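PDB 4FVA: 5'-tyrosyl-DNA phosphodiesterase, which is a member of the endonuclease/exonuclease/phosphatase family, of the DNase I-like clan, and binds a magnesium ion. Local coordinates for residues C144-R149 and V173-D178. Numbering follows the deposited sequence.
Sequences CMDKVR and VSRVPD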
loop_
_atom_site.group_PDB
_atom_site.type_symbol
_atom_site.label_atom_id
_atom_site.label_comp_id
_atom_site.label_asym_id
_atom_site.label_seq_id
_atom_site.Cartn_x
_atom_site.Cartn_y
_atom_site.Cartn_z
ATOM N N CYS A 144 14.131 -4.231 -0.942
ATOM C CA CYS A 144 12.846 -4.844 -0.624
ATOM C C CYS A 144 12.687 -6.180 -1.342
ATOM O O CYS A 144 12.233 -7.159 -0.755
ATOM C CB CYS A 144 11.685 -3.906 -0.970
ATOM S SG CYS A 144 11.586 -2.461 0.112
ATOM N N MET A 145 13.075 -6.225 -2.611
ATOM C CA MET A 145 12.940 -7.468 -3.376
ATOM C C MET A 145 13.841 -8.582 -2.819
ATOM O O MET A 145 13.451 -9.751 -2.774
ATOM C CB MET A 145 13.182 -7.218 -4.872
ATOM C CG MET A 145 11.969 -6.609 -5.619
ATOM S SD MET A 145 10.447 -7.576 -5.383
ATOM C CE MET A 145 9.233 -6.592 -6.263
ATOM N N ASP A 146 15.029 -8.217 -2.359
ATOM C CA ASP A 146 15.906 -9.192 -1.735
ATOM C C ASP A 146 15.261 -9.771 -0.491
ATOM O O ASP A 146 15.355 -10.972 -0.222
ATOM C CB ASP A 146 17.260 -8.567 -1.394
ATOM C CG ASP A 146 18.103 -8.279 -2.633
ATOM O OD1 ASP A 146 17.842 -8.878 -3.692
ATOM O OD2 ASP A 146 19.044 -7.464 -2.536
ATOM N N LYS A 147 14.605 -8.907 0.274
ATOM C CA LYS A 147 13.924 -9.329 1.479
ATOM C C LYS A 147 12.775 -10.275 1.151
ATOM O O LYS A 147 12.591 -11.299 1.819
ATOM C CB LYS A 147 13.430 -8.104 2.252
ATOM C CG LYS A 147 12.755 -8.418 3.582
ATOM C CD LYS A 147 13.678 -9.199 4.504
ATOM C CE LYS A 147 13.114 -9.292 5.916
ATOM N NZ LYS A 147 11.742 -9.887 5.960
ATOM N N VAL A 148 12.002 -9.927 0.126
ATOM C CA VAL A 148 10.935 -10.796 -0.377
ATOM C C VAL A 148 11.481 -12.139 -0.850
ATOM O O VAL A 148 10.935 -13.187 -0.516
ATOM C CB VAL A 148 10.136 -10.107 -1.520
ATOM C CG1 VAL A 148 9.237 -11.103 -2.267
ATOM C CG2 VAL A 148 9.300 -8.955 -0.964
ATOM N N ARG A 149 12.573 -12.105 -1.615
ATOM C CA ARG A 149 13.190 -13.334 -2.111
ATOM C C ARG A 149 13.541 -14.240 -0.926
ATOM O O ARG A 149 13.243 -15.430 -0.936
ATOM C CB ARG A 149 14.447 -13.005 -2.932
ATOM C CG ARG A 149 14.925 -14.099 -3.884
ATOM C CD ARG A 149 16.072 -13.591 -4.769
ATOM N NE ARG A 149 15.728 -12.353 -5.468
ATOM C CZ ARG A 149 16.243 -11.161 -5.160
ATOM N NH1 ARG A 149 15.877 -10.069 -5.825
ATOM N NH2 ARG A 149 17.137 -11.061 -4.181
ATOM N N VAL A 173 12.362 -0.260 -12.127
ATOM C CA VAL A 173 12.127 -1.593 -11.554
ATOM C C VAL A 173 13.273 -2.549 -11.877
ATOM O O VAL A 173 13.593 -2.773 -13.046
ATOM C CB VAL A 173 10.820 -2.221 -12.082
ATOM C CG1 VAL A 173 10.754 -3.703 -11.724
ATOM C CG2 VAL A 173 9.613 -1.468 -11.550
ATOM N N SER A 174 13.880 -3.112 -10.833
ATOM C CA SER A 174 15.059 -3.964 -10.976
ATOM C C SER A 174 14.748 -5.449 -10.812
ATOM O O SER A 174 13.881 -6.007 -11.485
ATOM C CB SER A 174 16.135 -3.580 -9.954
ATOM O OG SER A 174 15.784 -4.014 -8.651
ATOM N N ARG A 175 15.494 -6.074 -9.906
ATOM C CA ARG A 175 15.513 -7.521 -9.751
ATOM C C ARG A 175 14.293 -8.106 -9.030
ATOM O O ARG A 175 14.354 -8.458 -7.847
ATOM C CB ARG A 175 16.814 -7.911 -9.035
ATOM C CG ARG A 175 17.034 -7.197 -7.688
ATOM C CD ARG A 175 18.492 -7.330 -7.238
ATOM N NE ARG A 175 18.763 -6.866 -5.872
ATOM C CZ ARG A 175 19.044 -5.606 -5.537
ATOM N NH1 ARG A 175 19.089 -4.656 -6.468
ATOM N NH2 ARG A 175 19.286 -5.296 -4.265
ATOM N N VAL A 176 13.201 -8.242 -9.782
ATOM C CA VAL A 176 11.995 -8.907 -9.308
ATOM C C VAL A 176 12.167 -10.419 -9.436
ATOM O O VAL A 176 12.463 -10.920 -10.521
ATOM C CB VAL A 176 10.771 -8.481 -10.141
ATOM C CG1 VAL A 176 9.538 -9.306 -9.763
ATOM C CG2 VAL A 176 10.514 -6.987 -9.990
ATOM N N PRO A 177 12.017 -11.154 -8.325
ATOM C CA PRO A 177 12.224 -12.602 -8.420
ATOM C C PRO A 177 11.165 -13.274 -9.289
ATOM O O PRO A 177 10.021 -12.823 -9.344
ATOM C CB PRO A 177 12.078 -13.073 -6.971
ATOM C CG PRO A 177 12.323 -11.859 -6.141
ATOM C CD PRO A 177 11.784 -10.717 -6.938
ATOM N N ASP A 178 11.548 -14.342 -9.976
ATOM C CA ASP A 178 10.583 -15.150 -10.707
ATOM C C ASP A 178 9.653 -15.752 -9.649
ATOM O O ASP A 178 10.110 -16.123 -8.575
ATOM C CB ASP A 178 11.310 -16.224 -11.517
ATOM C CG ASP A 178 12.153 -15.628 -12.644
ATOM O OD1 ASP A 178 11.997 -14.418 -12.934
ATOM O OD2 ASP A 178 12.992 -16.354 -13.218
#
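P177, R175 and M145 bury the most surface where a loop lies across one side of helix 134-154. The R175 side chain runs extended from CG to NE and crosses D146 at about a right angle, gripping its carboxylate side-on with two nitrogens, one to each oxygen. R175 NH2 donates to D146 OD2 over 2.8 Å in a nearly straight bond (169°), with the oxygen in the guanidinium plane but the nitrogen above the carboxylate plane. R175 NE reaches D146 OD1 on its syn side at 3.1 Å, 29° out of the carboxylate plane. R149, one turn along the helix, also approaches D146 OD1, but this link is modelled too short to be taken at face value; the carboxylate probably serves both arginines and offsets their like charges. The bend of R149 at chi3 (-53°) turns NE off the line of the chain; NH1 makes a weak hydrogen bond to R175 O, at the guanidinium edge, while M145 O lies over the centre of one face. R175 centres an inverse gamma turn closed by V176 N to S174 O.

The rest is packing, apolar where M145 SD meets P177 CD (3.8 Å) and M145 CE meets V176 CG2 (4.0 Å). P177 CG on R149 NE (3.5 Å) and M145 CB on R175 O are van der Waals contacts with polar atoms.

Helix 134-154 packs on the sheet holding strands 159-163 and 212-221, M145 touching F162 and Y219, as an outer helix layer of the DNase I-like alpha/beta sandwich, with the loop on its outside.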